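Local coordinates for cytochrome c55X (Pseudomonas aeruginosa PAO1, PDB 6TP9), which carries a single covalently bound heme c as a small periplasmic electron-transfer cytochrome associated with heme d1 biosynthesis, at the interface of chains A and B. Residues are numbered along the deposited sequence; one frame, centred on the assembly and turned at random. Chains: chain A/B, Cytochrome c55X.

Contact 1 and contact 2 lie about 12 Å apart, measured between the centres of their C-alpha atoms, and belong to one two-fold symmetric interface of two copies of the cytochrome. Contact 1 pairs the short strand that follows the first helix of each chain; contact 2 sets that helix of chain B against the last helix and C-terminal tail of chain A. The first helix enters both, chain A's in contact 1 and chain B's in contact 2, as does the tail, through B:Ile90 and A:Ile90 respectively. The arrangement fits the 3D domain swapping of this cytochrome, in which segments of two chains pack together as parts of one fold would.

Contact 1: the interface of chains A and B. Residues chain A 21, 30-31; chain B 30-32, 90.
A:Arg31 and B:Arg31 meet through the flat groups of this contact, their backbone peptides, paired as an antiparallel bridge. Beside them lie leucine methyls: A:Leu30 CD1 is 3.7 Å from B:Arg31 O, and B:Leu30 CD2 comes near A:Arg31 O. A:Arg31 N donates to B:Arg31 O at 2.8 Å. The return bond, from B:Arg31 N to A:Arg31 O, is 3.0 Å long, and the pair closes the bridge. Because backbone atoms of the arginines make it, the side chain is probably not specified by the bridge; its length lets the charged end lie away from the leucines. That of A:Arg31 bends back at chi2 and chi3, giving NE a weak bond to the O of A:Leu30.

Branched aliphatic side chains, which need no polar partners, form the apolar flank. In A:Leu30, CG stands opposite the backbone N (chi1 -176°), which brings CD1 to 3.8 Å from B:Leu32 CD2, the two side chains crossing obliquely. The same CD1 lies 4.0 Å from CD1 of B:Ile90, whose end also meets A:Leu21 CD2. Both methyls of A:Leu21 come near the backbone O of B:Ile90, CD2 at 3.6 Å.

The site is thus a short two-stranded intermolecular bridge with an apolar flank, and it likely contributes to joining the two chains. In the fold, strand 30-31 of chain A follows helix 10-27, which carries A:Leu21, and pairs with strand 31-32 of chain B; B:Ile90 comes from the C-terminal tail.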
loop_
_atom_site.group_PDB
_atom_site.type_symbol
_atom_site.label_atom_id
_atom_site.label_comp_id
_atom_site.label_asym_id
_atom_site.label_seq_id
_atom_site.Cartn_x
_atom_site.Cartn_y
_atom_site.Cartn_z
ATOM N N LEU A 21 -5.384 2.589 -1.014
ATOM C CA LEU A 21 -4.404 1.564 -0.691
ATOM C C LEU A 21 -4.684 0.254 -1.418
ATOM O O LEU A 21 -3.743 -0.427 -1.841
ATOM C CB LEU A 21 -4.368 1.351 0.822
ATOM C CG LEU A 21 -3.913 2.603 1.579
ATOM C CD1 LEU A 21 -4.053 2.438 3.079
ATOM C CD2 LEU A 21 -2.473 2.940 1.214
ATOM N N LEU A 30 1.611 -0.098 -4.725
ATOM C CA LEU A 30 1.767 0.034 -3.283
ATOM C C LEU A 30 2.823 -0.947 -2.784
ATOM O O LEU A 30 2.846 -2.116 -3.180
ATOM C CB LEU A 30 0.439 -0.215 -2.572
ATOM C CG LEU A 30 0.455 -0.014 -1.054
ATOM C CD1 LEU A 30 0.711 1.441 -0.683
ATOM C CD2 LEU A 30 -0.850 -0.494 -0.442
ATOM N N ARG A 31 3.705 -0.456 -1.917
ATOM C CA ARG A 31 4.789 -1.251 -1.362
ATOM C C ARG A 31 4.979 -0.866 0.096
ATOM O O ARG A 31 4.632 0.241 0.514
ATOM C CB ARG A 31 6.108 -1.039 -2.120
ATOM C CG ARG A 31 6.082 -1.444 -3.581
ATOM C CD ARG A 31 6.047 -2.956 -3.749
ATOM N NE ARG A 31 4.979 -3.362 -4.660
ATOM C CZ ARG A 31 5.121 -3.524 -5.972
ATOM N NH1 ARG A 31 6.294 -3.329 -6.557
ATOM N NH2 ARG A 31 4.078 -3.891 -6.704
ATOM N N LEU B 30 4.567 2.857 4.026
ATOM C CA LEU B 30 3.759 2.605 2.839
ATOM C C LEU B 30 4.079 3.657 1.787
ATOM O O LEU B 30 4.086 4.856 2.086
ATOM C CB LEU B 30 2.259 2.636 3.158
ATOM C CG LEU B 30 1.691 1.518 4.031
ATOM C CD1 LEU B 30 0.220 1.781 4.296
ATOM C CD2 LEU B 30 1.880 0.158 3.384
ATOM N N ARG B 31 4.328 3.211 0.558
ATOM C CA ARG B 31 4.616 4.112 -0.547
ATOM C C ARG B 31 4.027 3.553 -1.831
ATOM O O ARG B 31 3.997 2.337 -2.034
ATOM C CB ARG B 31 6.125 4.328 -0.720
ATOM C CG ARG B 31 6.673 5.475 0.110
ATOM C CD ARG B 31 8.192 5.506 0.115
ATOM N NE ARG B 31 8.762 6.090 -1.097
ATOM C CZ ARG B 31 8.812 7.395 -1.353
ATOM N NH1 ARG B 31 8.306 8.269 -0.491
ATOM N NH2 ARG B 31 9.362 7.828 -2.478
ATOM N N LEU B 32 3.558 4.458 -2.691
ATOM C CA LEU B 32 3.043 4.108 -4.010
ATOM C C LEU B 32 4.178 4.308 -5.009
ATOM O O LEU B 32 4.304 5.347 -5.650
ATOM C CB LEU B 32 1.829 4.968 -4.345
ATOM C CG LEU B 32 0.632 4.717 -3.430
ATOM C CD1 LEU B 32 -0.334 5.883 -3.458
ATOM C CD2 LEU B 32 -0.064 3.432 -3.843
ATOM N N ILE B 90 -0.227 8.523 3.385
ATOM C CA ILE B 90 -1.226 7.596 2.865
ATOM C C ILE B 90 -1.547 6.473 3.840
ATOM O O ILE B 90 -2.415 5.639 3.544
ATOM C CB ILE B 90 -0.791 6.985 1.515
ATOM C CG1 ILE B 90 0.536 6.239 1.659
ATOM C CG2 ILE B 90 -0.685 8.063 0.450
ATOM C CD1 ILE B 90 0.764 5.218 0.570
#

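Contact 2: the interface of chains A and B. Residues chain A 80, 84, 89-92; chain B 13, 17, 20.
B:Arg17, on helix 10-28, reaches into chain A between A:Trp80 and A:Pro92, and this is the tightly packed part of the contact. A:Trp80 CH2 stands over the centre of one guanidinium face, 3.8 Å above its plane, while CA of A:Pro92 covers the centre of the other face. The rigid proline ring suits this wall of the slot, its CG lying 3.4 Å from B:Arg17 NE. The indole is turned 65° from the guanidinium, so it presents its rim rather than stacking, and B:Arg17 CG touches that rim in the ring plane, 3.6 Å from A:Trp80 CH2. Arginine fits such a slot because its faces tolerate apolar neighbours while its N-H groups point outward at the edge. The chain is extended from CG to NE, which carries the guanidinium out to the tail of chain A. There NH1 donates to the backbone O of A:Glu89 at 2.8 Å, 9° out of the guanidinium plane; a weaker bond runs to A:Ile90 O.

The indole offers a face to B:Gln13 and its edge to B:Arg17, one helical turn further on. B:Gln13 sits over the rim of that face, its side chain crossing at about a right angle, with CB 3.7 Å from A:Trp80 CZ2 and the amide turned 23° from the ring. On the opposite face, A:Arg84 NH2 sits toward the rim. A:Arg84 also forms a salt bridge with A:Glu89, which may offset the charge of two neighbouring arginines and steady the tail.

Packing is looser toward B:Leu20 and A:Ile90, which cross at about a right angle and touch through few atoms. Here B:Leu20 CD2 lies 3.9 Å from A:Ile90 CG1 and 4.1 Å from A:Ile90 CG2.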
loop_
_atom_site.group_PDB
_atom_site.type_symbol
_atom_site.label_atom_id
_atom_site.label_comp_id
_atom_site.label_asym_id
_atom_site.label_seq_id
_atom_site.Cartn_x
_atom_site.Cartn_y
_atom_site.Cartn_z
ATOM N N TRP A 80 1.624 -16.540 3.202
ATOM C CA TRP A 80 0.835 -15.683 2.325
ATOM C C TRP A 80 1.355 -14.251 2.361
ATOM O O TRP A 80 1.647 -13.659 1.316
ATOM C CB TRP A 80 -0.633 -15.737 2.744
ATOM C CG TRP A 80 -1.585 -15.048 1.812
ATOM C CD1 TRP A 80 -2.175 -15.581 0.703
ATOM C CD2 TRP A 80 -2.075 -13.704 1.919
ATOM N NE1 TRP A 80 -2.996 -14.652 0.112
ATOM C CE2 TRP A 80 -2.952 -13.491 0.838
ATOM C CE3 TRP A 80 -1.853 -12.659 2.823
ATOM C CZ2 TRP A 80 -3.607 -12.279 0.635
ATOM C CZ3 TRP A 80 -2.503 -11.457 2.619
ATOM C CH2 TRP A 80 -3.371 -11.277 1.534
ATOM N N ARG A 84 2.946 -11.891 -0.755
ATOM C CA ARG A 84 2.491 -10.568 -1.164
ATOM C C ARG A 84 3.649 -9.580 -1.204
ATOM O O ARG A 84 3.740 -8.756 -2.121
ATOM C CB ARG A 84 1.404 -10.068 -0.214
ATOM C CG ARG A 84 0.234 -11.023 -0.024
ATOM C CD ARG A 84 -0.632 -11.134 -1.267
ATOM N NE ARG A 84 0.017 -11.880 -2.341
ATOM C CZ ARG A 84 0.224 -13.193 -2.324
ATOM N NH1 ARG A 84 0.819 -13.780 -3.353
ATOM N NH2 ARG A 84 -0.152 -13.918 -1.279
ATOM N N GLU A 89 2.192 -7.562 -4.338
ATOM C CA GLU A 89 0.738 -7.677 -4.355
ATOM C C GLU A 89 0.147 -7.298 -3.003
ATOM O O GLU A 89 -0.633 -8.039 -2.402
ATOM C CB GLU A 89 0.326 -9.093 -4.748
ATOM C CG GLU A 89 0.139 -9.289 -6.237
ATOM C CD GLU A 89 0.126 -10.752 -6.638
ATOM O OE1 GLU A 89 -0.107 -11.033 -7.833
ATOM O OE2 GLU A 89 0.351 -11.616 -5.763
ATOM N N ILE A 90 0.508 -6.117 -2.504
ATOM C CA ILE A 90 -0.113 -5.634 -1.275
ATOM C C ILE A 90 -1.520 -5.127 -1.559
ATOM O O ILE A 90 -2.444 -5.358 -0.773
ATOM C CB ILE A 90 0.772 -4.559 -0.624
ATOM C CG1 ILE A 90 2.053 -5.210 -0.103
ATOM C CG2 ILE A 90 0.044 -3.873 0.519
ATOM C CD1 ILE A 90 3.301 -4.594 -0.641
ATOM N N ALA A 91 -1.704 -4.434 -2.676
ATOM C CA ALA A 91 -3.051 -4.206 -3.175
ATOM C C ALA A 91 -3.524 -5.448 -3.929
ATOM O O ALA A 91 -2.743 -6.058 -4.664
ATOM C CB ALA A 91 -3.087 -2.992 -4.096
ATOM N N PRO A 92 -4.789 -5.862 -3.758
ATOM C CA PRO A 92 -5.227 -7.067 -4.472
ATOM C C PRO A 92 -5.029 -6.957 -5.979
ATOM O O PRO A 92 -5.065 -7.958 -6.694
ATOM C CB PRO A 92 -6.715 -7.166 -4.123
ATOM C CG PRO A 92 -6.860 -6.421 -2.845
ATOM C CD PRO A 92 -5.849 -5.313 -2.893
ATOM O OXT PRO A 92 -4.823 -5.865 -6.510
ATOM N N GLN B 13 -7.729 -13.580 3.813
ATOM C CA GLN B 13 -6.885 -12.709 3.002
ATOM C C GLN B 13 -7.170 -11.240 3.288
ATOM O O GLN B 13 -6.248 -10.417 3.344
ATOM C CB GLN B 13 -7.102 -12.994 1.515
ATOM C CG GLN B 13 -6.696 -14.378 1.056
ATOM C CD GLN B 13 -6.945 -14.580 -0.427
ATOM O OE1 GLN B 13 -7.379 -13.661 -1.124
ATOM N NE2 GLN B 13 -6.672 -15.783 -0.916
ATOM N N ARG B 17 -4.523 -8.481 4.632
ATOM C CA ARG B 17 -4.175 -7.227 3.970
ATOM C C ARG B 17 -4.293 -6.059 4.936
ATOM O O ARG B 17 -3.451 -5.155 4.937
ATOM C CB ARG B 17 -5.066 -6.992 2.752
ATOM C CG ARG B 17 -4.806 -7.957 1.628
ATOM C CD ARG B 17 -5.410 -7.488 0.322
ATOM N NE ARG B 17 -5.340 -8.553 -0.671
ATOM C CZ ARG B 17 -4.239 -8.882 -1.336
ATOM N NH1 ARG B 17 -3.107 -8.224 -1.124
ATOM N NH2 ARG B 17 -4.270 -9.874 -2.215
ATOM N N LEU B 20 -1.325 -5.996 7.072
ATOM C CA LEU B 20 -0.217 -5.499 6.267
ATOM C C LEU B 20 -0.201 -3.976 6.227
ATOM O O LEU B 20 0.862 -3.353 6.332
ATOM C CB LEU B 20 -0.332 -6.065 4.855
ATOM C CG LEU B 20 0.904 -6.629 4.163
ATOM C CD1 LEU B 20 1.597 -7.653 5.035
ATOM C CD2 LEU B 20 0.463 -7.242 2.844
#